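Local coordinates for protein endoglucanase family 5 (Clostridium acetobutylicum ATCC 824, PDB 6PZ7) that probably hydrolyses internal beta-1,4-glycosidic bonds of cellulose and related plant polysaccharides, as a broad-specificity GH5_4 endoglucanase, at residues N176-R179 with N184-S187; D119-V124 with N168-T173; E162-I167 with M204-I209; T25-P30 with T100-S105; P38-A43 with L79-E84. All coordinates share one frame; numbering follows the deposited sequence. Where two conformers were deposited one is given.

Interaction 1: N176-R179 with N184-S187; sequences NTIR and NNSS
Arg179 folds its side chain over the backbone of the short 3-10 turn and gives the only direct hydrogen bond between 176-179 and 184-187: NH1 donates to the carbonyl O of Asn185 at 2.9 Å. The N-H...O angle of 145° shows a moderately bent bond, although the acceptor lies in the guanidinium plane; the donor is tilted from the carbonyl plane. The chain reaches this position through a bend at chi2 (-108°), which turns the outer part of the arginine toward the turn and lays CD 3.5 Å from Ser186 O. Arg188 O accepts from the same NH1, and NE forms a salt bridge with Asp213, so three acceptors fix the rotation of the guanidinium.

In one of the two conformers of Ser186 a second polar link runs through water 1, which donates to Arg179 O (2.8 Å) and is hydrogen-bonded to Ser186 OG (2.6 Å); for the other conformer this link is doubtful. Asn185 CB makes van der Waals contact with Ile178 O at 3.3 Å and a non-polar one with Ile178 CG2 at 4.1 Å, the two side chains crossing nearly at right angles. The Asn185 amide is occupied elsewhere: OD1 takes a bond from Arg188 NE, and ND2 bonds to Thr181 OG1 and Ala129 O.

The contact thus folds the exit of helix 161-180 back before strand 190-193, with Ile178 and Asn185 both touching Phe141 of strand 139-142 and Ile178 also packing on Trp125 of helix 111-132.

Interaction 2: D119-V124 with N168-T173; sequences DELTKV and NKFNLT
Leu121 and Phe170 make the apolar part of the contact, with Leu121 CD1 3.7 Å from Phe170 CG. The same methyl is 3.7 Å from Phe170 CB and 3.8 Å from Phe170 CD1, so it rests where the ring joins its stem, reaching the ring obliquely. The two side chains cross at about a right angle. Phe170 also packs on Ser117 and Thr118, one turn earlier on the facing helix.

These helices, 111-132 and 161-180, are successive outer helices of the beta/alpha barrel, following strands 95-99 and 139-142. Over the two segments their axes approach to 9.8 Å and run roughly parallel, with a signed crossing angle of -27°, as expected of neighbours that both return along the outside of the barrel. The nearest pair of CA atoms across the segments is that of Thr122 and Thr173, 6.5 Å apart.

Contact between the two threonines is methyl against hydroxyl: Thr173 CG2 lies 3.2 Å from Thr122 OG1. Both hydroxyls turn back to their own helices. Thr122 OG1 is hydrogen-bonded to Thr118 O, while Thr173 OG1 donates to Lys169 O at 3.0 Å from above the carbonyl plane. That carbonyl also accepts the backbone N of Thr173, which arrives from the opposite face.

Interaction 3: E162-I167 with M204-I209; sequences ESRDVI and MNDLVI
Arg164 and Asp206 form a surface salt bridge between two outer helices of the beta/alpha barrel, joining the early part of helix 161-180 to Asp206, in the segment of helix 201-206. The bond is made by the inner nitrogen of the guanidinium: Arg164 NE donates to Asp206 OD2 at 2.8 Å, with a nearly straight N-H...O angle of 168°. Contact is therefore through one edge and one oxygen, while NH2 of Arg164 stays 3.4 Å from the same OD2.

The conformation of the arginine accounts for this. Its chain is extended at chi2 and then bends at chi3 (-63°), which turns NE toward the aspartate. The far end leads elsewhere, since NH1 is hydrogen-bonded to Gly158 O. Both first torsions set CG beside the backbone N, and each CB is directed at the opposing segment, with Arg164 CB and Asp206 CB 4.1 Å apart.

Nearby, the Asn168 side chain bonds to Asp206 O and Val208 N, side-chain-to-backbone links beside the charged one. The two flat groups are not coplanar: their planes lie 43° apart. OD2 sits in the guanidinium plane, and it receives NE from above the plane of its own carboxylate.

Interaction 4: T25-P30 with T100-S105; sequences TLDASP and THHDTS
The loops that follow strands 19-22 and 95-99 meet here at the C-terminal end of the barrel strands, the end that carries the active site in TIM-barrel glycosidases such as those of family 5. One contributes Asp27, in a type I turn from Thr25 to Ala28; the other contributes the adjacent His101 and His102.

Asp27 and His101 run alongside each other in the same direction, with Asp27 CB 3.6 Å from His101 CD2. The planes of the Asp27 carboxylate and the His101 ring are 78° apart, close to perpendicular. His102 presents the edge of its ring to the backbone, its CD2 3.3 Å from Asp27 O and near the ring plane. The two imidazoles also meet each other: His101 CD2 lies 3.4 Å above the plane of the His102 ring, over its centre, so that His101 points an edge at the face of its neighbour.

The Asp27 carboxylate is held from within its own loop. With CG set between the backbone N and the carbonyl carbon (chi1 48°), OD2 accepts Thr25 N at 2.7 Å in an almost straight bond (169°), and OD1 takes Asn24 N. Water 2 then bridges the loops, donating to Asp27 OD1 at 2.7 Å and hydrogen-bonding His102 NE2 at 2.7 Å. Outside the pair, Ser61 OG is bonded to both Asp27 O and His102 N, and His101 ND1 to Asn99 ND2.

Direct contact thus rests on Asp27 CB and O against the CD2 atoms of the two histidines, with no direct hydrogen bond between the segments, while their polar coupling passes through a water and the Ser61 hydroxyl.

Interaction 5: P38-A43 with L79-E84; sequences PKTTKA and LNRVQE
Arg81 reaches from its helix to the backbone of Thr40, where NH2 donates to Thr40 O at 2.9 Å with an N-H...O angle of 155°. Arg81 NH2 also lies 3.6 Å from Thr40 CB. Over one face of the guanidinium runs the aliphatic chain of Lys39, with CE 3.6 Å from Arg81 CZ and above the centre of the group, and CG 3.5 Å from Arg81 NH2. Lys39 is fully extended from CG outward, which carries its ammonium beyond the arginine. There water 3 accepts from Lys39 NZ (2.7 Å) and donates to Glu84 OE1 (2.7 Å).

Thr40 belongs to the loop leading into helix 42-51, the first outer helix after strand 19-22 of the beta/alpha barrel, and Arg81 to helix 76-91, the next one; Thr41 is the N-cap of the former, its OG1 bonded to Met44 N.

Farther out, several acceptors hold the guanidinium. Glu84, one turn along, takes NH1 of Arg81 at 2.9 Å on the anti lone pair of OE1 in a salt bridge, and NH1 also bonds to Tyr88 OH. Glu32 pairs with Arg81 NE through OE1 and with Thr40 OG1 through OE2, so one carboxylate holds both residues, Arg81 and Thr40.

From the N terminus, the chain first passes 25-30, which opens a loop closed at 100-105 by interaction 4. Interaction 5 (38-43 with 79-84) falls wholly within that span, and the two touch where Thr25 CG2 packs on Thr40 OG1. Interaction 2 opens next at 119-124; before it closes at 168-173, interaction 3 has opened at 162-167, so these two cross, joined by Asn168. Interaction 1 closes its short loop at 184-187, inside the span that interaction 3 completes at 204-209. Interactions 1, 2 and 3 share helix 161-180, tying it to its following turn, helix 111-132 and helix 201-206; interactions 3 and 5 lie on opposite sides of the chain's centre.

Interaction 1: N176-R179 with N184-S187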
# COMPACT_ATOMS: atom_id res chain seq x y z
N ASN A 176 5.95 -17.83 -0.94
CA ASN A 176 6.76 -19.01 -0.64
C ASN A 176 8.18 -18.61 -0.25
O ASN A 176 8.79 -19.21 0.65
CB ASN A 176 6.80 -19.95 -1.85
CG ASN A 176 5.54 -20.79 -2.00
OD1 ASN A 176 4.79 -20.98 -1.07
ND2 ASN A 176 5.34 -21.32 -3.20
N THR A 177 8.75 -17.64 -0.94
CA THR A 177 10.11 -17.18 -0.63
C THR A 177 10.18 -16.59 0.77
O THR A 177 11.09 -16.90 1.54
CB THR A 177 10.56 -16.15 -1.65
OG1 THR A 177 10.59 -16.73 -2.96
CG2 THR A 177 11.92 -15.57 -1.36
N ILE A 178 9.21 -15.74 1.13
CA ILE A 178 9.15 -15.20 2.48
C ILE A 178 9.11 -16.33 3.49
O ILE A 178 9.88 -16.36 4.47
CB ILE A 178 7.94 -14.26 2.60
CG1 ILE A 178 8.17 -12.96 1.81
CG2 ILE A 178 7.64 -13.99 4.08
CD1 ILE A 178 6.92 -12.21 1.46
N ARG A 179 8.15 -17.23 3.34
CA ARG A 179 7.95 -18.26 4.36
C ARG A 179 9.17 -19.18 4.48
O ARG A 179 9.48 -19.64 5.58
CB ARG A 179 6.69 -19.06 4.04
CG ARG A 179 5.39 -18.23 4.07
CD ARG A 179 4.53 -18.54 5.25
NE ARG A 179 3.27 -17.81 5.23
CZ ARG A 179 3.05 -16.65 5.86
NH1 ARG A 179 4.01 -16.06 6.56
NH2 ARG A 179 1.87 -16.05 5.76
N ASN A 184 10.22 -15.66 12.34
CA ASN A 184 8.86 -15.15 12.37
C ASN A 184 8.26 -15.01 10.99
O ASN A 184 7.05 -14.76 10.89
CB ASN A 184 8.82 -13.84 13.15
CG ASN A 184 8.98 -14.04 14.63
OD1 ASN A 184 8.75 -15.15 15.16
ND2 ASN A 184 9.37 -13.00 15.33
N ASN A 185 9.04 -15.19 9.92
CA ASN A 185 8.45 -15.18 8.59
C ASN A 185 7.57 -16.38 8.34
O ASN A 185 6.76 -16.34 7.41
CB ASN A 185 9.53 -15.04 7.51
CG ASN A 185 10.17 -13.68 7.51
OD1 ASN A 185 9.65 -12.71 8.07
ND2 ASN A 185 11.31 -13.58 6.87
N SER A 186 7.66 -17.44 9.14
CA SER A 186 6.77 -18.59 9.00
C SER A 186 5.32 -18.21 9.29
O SER A 186 4.40 -18.83 8.75
CB SER A 186 7.22 -19.74 9.90
OG SER A 186 8.48 -20.22 9.49
N SER A 187 5.12 -17.18 10.12
CA SER A 187 3.78 -16.79 10.55
C SER A 187 3.47 -15.32 10.32
O SER A 187 2.45 -14.83 10.82
CB SER A 187 3.57 -17.14 12.02
OG SER A 187 4.58 -16.55 12.80
O HOH W 1 8.21 -21.49 7.25

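Interaction 2: D119-V124 with N168-T173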
# COMPACT_ATOMS: atom_id res chain seq x y z
N ASP A 119 12.30 -15.46 -11.13
CA ASP A 119 13.62 -15.73 -10.58
C ASP A 119 14.11 -14.52 -9.79
O ASP A 119 14.62 -14.66 -8.68
CB ASP A 119 14.58 -16.08 -11.71
CG ASP A 119 15.96 -16.31 -11.21
OD1 ASP A 119 16.17 -17.34 -10.54
OD2 ASP A 119 16.81 -15.45 -11.43
N GLU A 120 14.02 -13.33 -10.36
CA GLU A 120 14.52 -12.15 -9.66
C GLU A 120 13.70 -11.89 -8.40
O GLU A 120 14.26 -11.52 -7.36
CB GLU A 120 14.54 -10.93 -10.60
CG GLU A 120 15.22 -9.79 -9.91
CD GLU A 120 15.54 -8.58 -10.79
OE1 GLU A 120 15.36 -8.64 -12.02
OE2 GLU A 120 15.99 -7.55 -10.18
N LEU A 121 12.39 -12.08 -8.44
CA LEU A 121 11.56 -11.89 -7.26
C LEU A 121 11.98 -12.82 -6.16
O LEU A 121 12.00 -12.42 -4.99
CB LEU A 121 10.11 -12.20 -7.63
CG LEU A 121 9.23 -11.06 -8.05
CD1 LEU A 121 7.88 -11.61 -8.53
CD2 LEU A 121 9.06 -10.01 -6.91
N THR A 122 12.32 -14.06 -6.49
CA THR A 122 12.79 -15.00 -5.48
C THR A 122 14.06 -14.47 -4.82
O THR A 122 14.17 -14.47 -3.58
CB THR A 122 13.05 -16.38 -6.11
OG1 THR A 122 11.87 -16.87 -6.74
CG2 THR A 122 13.49 -17.37 -5.08
N LYS A 123 15.03 -14.03 -5.62
CA LYS A 123 16.28 -13.55 -5.05
C LYS A 123 16.09 -12.30 -4.22
O LYS A 123 16.67 -12.14 -3.14
CB LYS A 123 17.30 -13.26 -6.17
CG LYS A 123 18.20 -14.42 -6.55
CD LYS A 123 17.45 -15.57 -7.27
CE LYS A 123 18.44 -16.66 -7.78
NZ LYS A 123 17.71 -17.74 -8.44
N VAL A 124 15.28 -11.37 -4.72
CA VAL A 124 15.08 -10.08 -4.04
C VAL A 124 14.25 -10.24 -2.76
O VAL A 124 14.68 -9.80 -1.70
CB VAL A 124 14.47 -9.05 -5.02
CG1 VAL A 124 14.03 -7.80 -4.30
CG2 VAL A 124 15.46 -8.72 -6.11
N ASN A 168 -0.79 -13.83 -10.09
CA ASN A 168 -1.00 -14.86 -9.08
C ASN A 168 0.27 -15.67 -8.86
O ASN A 168 0.60 -16.02 -7.72
CB ASN A 168 -2.15 -15.79 -9.47
CG ASN A 168 -3.52 -15.12 -9.36
OD1 ASN A 168 -3.73 -14.25 -8.50
ND2 ASN A 168 -4.45 -15.53 -10.17
N LYS A 169 1.00 -15.97 -9.94
CA LYS A 169 2.26 -16.69 -9.82
C LYS A 169 3.30 -15.86 -9.09
O LYS A 169 4.04 -16.39 -8.25
CB LYS A 169 2.76 -17.10 -11.22
CG LYS A 169 1.75 -17.88 -12.09
CD LYS A 169 2.35 -18.22 -13.45
CE LYS A 169 1.34 -18.82 -14.40
NZ LYS A 169 1.95 -19.17 -15.72
N PHE A 170 3.38 -14.58 -9.39
CA PHE A 170 4.33 -13.73 -8.69
C PHE A 170 4.02 -13.64 -7.19
O PHE A 170 4.94 -13.69 -6.36
CB PHE A 170 4.31 -12.31 -9.26
CG PHE A 170 4.90 -12.15 -10.66
CD1 PHE A 170 5.70 -13.11 -11.26
CD2 PHE A 170 4.68 -10.97 -11.32
CE1 PHE A 170 6.23 -12.89 -12.53
CE2 PHE A 170 5.23 -10.75 -12.59
CZ PHE A 170 6.00 -11.71 -13.18
N ASN A 171 2.74 -13.47 -6.83
CA ASN A 171 2.39 -13.41 -5.42
C ASN A 171 2.73 -14.73 -4.73
O ASN A 171 3.20 -14.73 -3.58
CB ASN A 171 0.90 -13.09 -5.25
CG ASN A 171 0.58 -11.61 -5.44
OD1 ASN A 171 1.43 -10.74 -5.14
ND2 ASN A 171 -0.64 -11.30 -5.85
N LEU A 172 2.46 -15.85 -5.39
CA LEU A 172 2.80 -17.16 -4.82
C LEU A 172 4.30 -17.30 -4.61
O LEU A 172 4.73 -17.75 -3.55
CB LEU A 172 2.31 -18.27 -5.75
CG LEU A 172 2.67 -19.69 -5.32
CD1 LEU A 172 2.14 -19.99 -3.99
CD2 LEU A 172 2.17 -20.69 -6.37
N THR A 173 5.09 -16.91 -5.61
CA THR A 173 6.54 -16.95 -5.50
C THR A 173 6.99 -16.13 -4.30
O THR A 173 7.83 -16.57 -3.51
CB THR A 173 7.17 -16.39 -6.77
OG1 THR A 173 6.86 -17.21 -7.91
CG2 THR A 173 8.68 -16.30 -6.63

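Interaction 3: E162-I167 with M204-I209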
# COMPACT_ATOMS: atom_id res chain seq x y z
N GLU A 162 -4.15 -12.91 -19.12
CA GLU A 162 -2.73 -13.30 -19.02
C GLU A 162 -2.06 -12.64 -17.83
O GLU A 162 -1.42 -13.30 -17.03
CB GLU A 162 -2.01 -12.89 -20.31
CG GLU A 162 -0.49 -12.93 -20.18
CD GLU A 162 0.28 -12.61 -21.44
OE1 GLU A 162 -0.31 -11.98 -22.39
OE2 GLU A 162 1.45 -12.91 -21.54
N SER A 163 -2.17 -11.31 -17.71
CA SER A 163 -1.42 -10.64 -16.66
C SER A 163 -1.96 -10.96 -15.28
O SER A 163 -1.20 -11.06 -14.32
CB SER A 163 -1.32 -9.14 -16.94
OG SER A 163 -2.59 -8.53 -17.25
N ARG A 164 -3.29 -11.11 -15.16
CA ARG A 164 -3.87 -11.52 -13.87
C ARG A 164 -3.36 -12.90 -13.44
O ARG A 164 -3.05 -13.13 -12.27
CB ARG A 164 -5.39 -11.44 -13.93
CG ARG A 164 -5.91 -10.03 -14.06
CD ARG A 164 -7.40 -9.92 -13.93
NE ARG A 164 -8.16 -10.62 -14.98
CZ ARG A 164 -8.60 -10.08 -16.09
NH1 ARG A 164 -8.32 -8.82 -16.38
NH2 ARG A 164 -9.30 -10.81 -16.95
N ASP A 165 -3.25 -13.82 -14.41
CA ASP A 165 -2.69 -15.14 -14.13
C ASP A 165 -1.26 -15.03 -13.63
O ASP A 165 -0.90 -15.62 -12.60
CB ASP A 165 -2.80 -15.98 -15.42
CG ASP A 165 -2.47 -17.44 -15.23
OD1 ASP A 165 -2.46 -17.97 -14.08
OD2 ASP A 165 -2.20 -18.08 -16.27
N VAL A 166 -0.43 -14.28 -14.33
CA VAL A 166 0.98 -14.17 -13.95
C VAL A 166 1.13 -13.47 -12.60
O VAL A 166 1.99 -13.86 -11.79
CB VAL A 166 1.80 -13.51 -15.06
CG1 VAL A 166 3.25 -13.32 -14.61
CG2 VAL A 166 1.74 -14.35 -16.35
N ILE A 167 0.31 -12.48 -12.29
CA ILE A 167 0.40 -11.88 -10.96
C ILE A 167 0.13 -12.91 -9.88
O ILE A 167 0.75 -12.87 -8.81
CB ILE A 167 -0.52 -10.67 -10.85
CG1 ILE A 167 0.10 -9.53 -11.69
CG2 ILE A 167 -0.76 -10.29 -9.39
CD1 ILE A 167 -0.81 -8.47 -11.99
N MET A 204 -10.48 -8.49 -9.16
CA MET A 204 -10.82 -9.12 -7.89
C MET A 204 -11.23 -10.57 -8.10
O MET A 204 -10.88 -11.43 -7.29
CB MET A 204 -11.91 -8.34 -7.17
CG MET A 204 -11.50 -6.90 -6.84
SD MET A 204 -12.51 -6.11 -5.54
CE MET A 204 -14.12 -6.20 -6.32
N ASN A 205 -11.94 -10.88 -9.18
CA ASN A 205 -12.41 -12.25 -9.39
C ASN A 205 -11.28 -13.22 -9.70
O ASN A 205 -11.35 -14.41 -9.32
CB ASN A 205 -13.43 -12.30 -10.53
CG ASN A 205 -14.81 -11.87 -10.09
OD1 ASN A 205 -15.14 -11.87 -8.90
ND2 ASN A 205 -15.65 -11.53 -11.06
N ASP A 206 -10.22 -12.77 -10.34
CA ASP A 206 -9.17 -13.66 -10.78
C ASP A 206 -8.05 -13.84 -9.76
O ASP A 206 -7.20 -14.73 -9.94
CB ASP A 206 -8.57 -13.24 -12.13
CG ASP A 206 -9.45 -13.57 -13.32
OD1 ASP A 206 -10.51 -14.24 -13.14
OD2 ASP A 206 -9.06 -13.18 -14.46
N LEU A 207 -8.05 -13.07 -8.67
CA LEU A 207 -7.06 -13.22 -7.63
C LEU A 207 -7.15 -14.61 -7.00
O LEU A 207 -8.23 -15.06 -6.62
CB LEU A 207 -7.30 -12.16 -6.56
CG LEU A 207 -6.21 -12.06 -5.51
CD1 LEU A 207 -4.95 -11.47 -6.09
CD2 LEU A 207 -6.69 -11.24 -4.34
N VAL A 208 -6.00 -15.25 -6.85
CA VAL A 208 -5.85 -16.50 -6.11
C VAL A 208 -4.96 -16.23 -4.91
O VAL A 208 -3.84 -15.73 -5.07
CB VAL A 208 -5.27 -17.62 -6.99
CG1 VAL A 208 -4.99 -18.86 -6.15
CG2 VAL A 208 -6.22 -17.90 -8.13
N ILE A 209 -5.44 -16.54 -3.72
CA ILE A 209 -4.61 -16.40 -2.52
C ILE A 209 -3.52 -17.47 -2.51
O ILE A 209 -3.85 -18.67 -2.52
CB ILE A 209 -5.48 -16.53 -1.26
CG1 ILE A 209 -6.58 -15.48 -1.22
CG2 ILE A 209 -4.60 -16.49 0.01
CD1 ILE A 209 -6.09 -14.04 -1.01

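Interaction 4: T25-P30 with T100-S105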
# COMPACT_ATOMS: atom_id res chain seq x y z
N THR A 25 9.09 8.66 -0.91
CA THR A 25 10.20 8.65 0.02
C THR A 25 11.13 7.49 -0.34
O THR A 25 11.92 7.61 -1.27
CB THR A 25 9.68 8.67 1.45
OG1 THR A 25 8.75 9.78 1.58
CG2 THR A 25 10.74 8.87 2.49
N LEU A 26 11.05 6.34 0.34
CA LEU A 26 11.87 5.19 -0.05
C LEU A 26 11.44 4.58 -1.40
O LEU A 26 12.17 3.75 -1.96
CB LEU A 26 11.94 4.16 1.07
CG LEU A 26 12.56 4.66 2.36
CD1 LEU A 26 12.40 3.62 3.45
CD2 LEU A 26 14.00 5.06 2.22
N ASP A 27 10.29 4.99 -1.86
CA ASP A 27 9.77 4.67 -3.19
C ASP A 27 10.28 5.60 -4.25
O ASP A 27 10.12 5.29 -5.46
CB ASP A 27 8.24 4.63 -3.19
CG ASP A 27 7.56 5.81 -2.52
OD1 ASP A 27 6.56 6.35 -3.09
OD2 ASP A 27 7.98 6.23 -1.42
N ALA A 28 10.88 6.73 -3.87
CA ALA A 28 11.51 7.63 -4.82
C ALA A 28 12.81 7.01 -5.31
O ALA A 28 13.30 6.01 -4.76
CB ALA A 28 11.80 8.99 -4.18
N SER A 29 13.41 7.59 -6.34
CA SER A 29 14.68 7.12 -6.86
C SER A 29 15.49 8.33 -7.30
O SER A 29 14.92 9.38 -7.59
CB SER A 29 14.51 6.12 -8.01
OG SER A 29 13.54 6.56 -8.93
N PRO A 30 16.80 8.21 -7.32
CA PRO A 30 17.55 7.02 -6.92
C PRO A 30 17.64 6.85 -5.42
O PRO A 30 18.02 5.77 -4.97
CB PRO A 30 18.95 7.26 -7.53
CG PRO A 30 19.07 8.71 -7.59
CD PRO A 30 17.69 9.25 -7.89
N THR A 100 7.45 -4.07 -2.00
CA THR A 100 8.11 -3.59 -3.20
C THR A 100 7.16 -2.62 -3.89
O THR A 100 5.94 -2.76 -3.80
CB THR A 100 8.52 -4.72 -4.16
OG1 THR A 100 7.36 -5.33 -4.78
CG2 THR A 100 9.34 -5.81 -3.48
N HIS A 101 7.73 -1.61 -4.57
CA HIS A 101 6.93 -0.45 -5.00
C HIS A 101 7.13 -0.25 -6.48
O HIS A 101 6.60 -1.05 -7.28
CB HIS A 101 7.07 0.77 -4.09
CG HIS A 101 5.87 1.65 -4.13
ND1 HIS A 101 4.75 1.38 -3.39
CD2 HIS A 101 5.63 2.78 -4.84
CE1 HIS A 101 3.86 2.33 -3.65
NE2 HIS A 101 4.38 3.20 -4.49
N HIS A 102 7.83 0.80 -6.90
CA HIS A 102 8.02 1.12 -8.34
C HIS A 102 9.11 0.23 -8.93
O HIS A 102 10.23 0.66 -9.23
CB HIS A 102 8.39 2.58 -8.54
CG HIS A 102 7.35 3.56 -8.13
ND1 HIS A 102 6.03 3.45 -8.47
CD2 HIS A 102 7.43 4.68 -7.36
CE1 HIS A 102 5.34 4.46 -7.93
NE2 HIS A 102 6.18 5.23 -7.28
N ASP A 103 8.74 -1.04 -9.08
CA ASP A 103 9.60 -2.16 -9.48
C ASP A 103 9.07 -2.84 -10.74
O ASP A 103 9.45 -3.98 -11.04
CB ASP A 103 9.84 -3.07 -8.27
CG ASP A 103 10.86 -2.45 -7.29
OD1 ASP A 103 11.98 -2.21 -7.76
OD2 ASP A 103 10.52 -2.23 -6.11
N THR A 104 8.19 -2.14 -11.47
CA THR A 104 7.64 -2.69 -12.72
C THR A 104 8.69 -2.87 -13.79
O THR A 104 8.43 -3.62 -14.76
CB THR A 104 6.52 -1.82 -13.30
OG1 THR A 104 7.04 -0.54 -13.62
CG2 THR A 104 5.36 -1.65 -12.31
N SER A 105 9.85 -2.25 -13.68
CA SER A 105 10.87 -2.42 -14.71
C SER A 105 11.36 -3.85 -14.77
O SER A 105 11.81 -4.29 -15.85
CB SER A 105 12.05 -1.47 -14.45
OG SER A 105 12.66 -1.74 -13.22
O HOH W 2 5.40 7.04 -5.38

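Interaction 5: P38-A43 with L79-E84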
# COMPACT_ATOMS: atom_id res chain seq x y z
N PRO A 38 12.16 15.56 2.57
CA PRO A 38 13.35 15.54 3.43
C PRO A 38 13.62 14.10 3.87
O PRO A 38 12.75 13.22 3.84
CB PRO A 38 12.89 16.39 4.63
CG PRO A 38 11.39 16.19 4.69
CD PRO A 38 10.98 16.12 3.25
N LYS A 39 14.84 13.84 4.31
CA LYS A 39 15.14 12.54 4.90
C LYS A 39 14.21 12.30 6.10
O LYS A 39 14.03 13.17 6.95
CB LYS A 39 16.61 12.50 5.32
CG LYS A 39 17.05 11.15 5.85
CD LYS A 39 18.55 11.12 6.09
CE LYS A 39 18.97 9.79 6.69
NZ LYS A 39 20.46 9.68 6.88
N THR A 40 13.62 11.12 6.16
CA THR A 40 12.65 10.84 7.21
C THR A 40 13.33 10.79 8.58
O THR A 40 14.44 10.28 8.71
CB THR A 40 11.98 9.50 6.94
OG1 THR A 40 11.48 9.47 5.60
CG2 THR A 40 10.82 9.22 7.88
N THR A 41 12.65 11.34 9.58
CA THR A 41 13.12 11.32 10.96
C THR A 41 12.11 10.63 11.87
O THR A 41 10.91 10.53 11.57
CB THR A 41 13.35 12.74 11.50
OG1 THR A 41 12.08 13.38 11.53
CG2 THR A 41 14.31 13.53 10.64
N LYS A 42 12.62 10.19 13.01
CA LYS A 42 11.76 9.64 14.05
C LYS A 42 10.67 10.63 14.44
O LYS A 42 9.52 10.26 14.68
CB LYS A 42 12.62 9.27 15.26
CG LYS A 42 11.89 8.79 16.49
CD LYS A 42 11.07 7.56 16.19
CE LYS A 42 11.00 6.62 17.42
NZ LYS A 42 10.30 7.24 18.60
N ALA A 43 11.02 11.91 14.50
CA ALA A 43 10.05 12.93 14.92
C ALA A 43 8.87 13.01 13.96
O ALA A 43 7.73 13.26 14.38
CB ALA A 43 10.72 14.28 15.04
N LEU A 79 19.43 -1.38 2.49
CA LEU A 79 18.71 -2.18 3.47
C LEU A 79 18.83 -1.59 4.86
O LEU A 79 17.87 -1.60 5.64
CB LEU A 79 19.21 -3.62 3.46
CG LEU A 79 18.59 -4.57 2.46
CD1 LEU A 79 19.43 -5.84 2.37
CD2 LEU A 79 17.14 -4.90 2.78
N ASN A 80 20.01 -1.10 5.21
CA ASN A 80 20.21 -0.52 6.53
C ASN A 80 19.31 0.69 6.72
O ASN A 80 18.69 0.86 7.79
CB ASN A 80 21.68 -0.10 6.73
CG ASN A 80 22.63 -1.26 6.90
OD1 ASN A 80 22.23 -2.40 7.15
ND2 ASN A 80 23.90 -0.97 6.78
N ARG A 81 19.18 1.54 5.69
CA ARG A 81 18.30 2.71 5.77
C ARG A 81 16.84 2.31 5.86
O ARG A 81 16.08 2.86 6.68
CB ARG A 81 18.54 3.66 4.60
CG ARG A 81 17.63 4.88 4.64
CD ARG A 81 17.75 5.67 5.95
NE ARG A 81 16.76 6.75 5.93
CZ ARG A 81 16.30 7.37 7.02
NH1 ARG A 81 16.74 7.07 8.23
NH2 ARG A 81 15.34 8.27 6.88
N VAL A 82 16.42 1.34 5.06
CA VAL A 82 15.05 0.85 5.14
C VAL A 82 14.76 0.37 6.56
O VAL A 82 13.70 0.67 7.13
CB VAL A 82 14.79 -0.26 4.10
CG1 VAL A 82 13.43 -0.86 4.27
CG2 VAL A 82 14.92 0.30 2.67
N GLN A 83 15.70 -0.36 7.15
CA GLN A 83 15.48 -0.84 8.51
C GLN A 83 15.37 0.31 9.51
O GLN A 83 14.59 0.24 10.47
CB GLN A 83 16.59 -1.80 8.93
CG GLN A 83 16.38 -2.29 10.35
CD GLN A 83 17.37 -3.29 10.77
OE1 GLN A 83 18.56 -2.99 10.87
NE2 GLN A 83 16.90 -4.54 10.98
N GLU A 84 16.17 1.36 9.35
CA GLU A 84 16.05 2.52 10.23
C GLU A 84 14.61 3.06 10.22
O GLU A 84 14.04 3.39 11.27
CB GLU A 84 17.01 3.65 9.82
CG GLU A 84 18.46 3.36 10.07
CD GLU A 84 19.41 4.45 9.66
OE1 GLU A 84 19.02 5.44 9.01
OE2 GLU A 84 20.61 4.35 10.02
O HOH W 3 20.73 7.24 8.06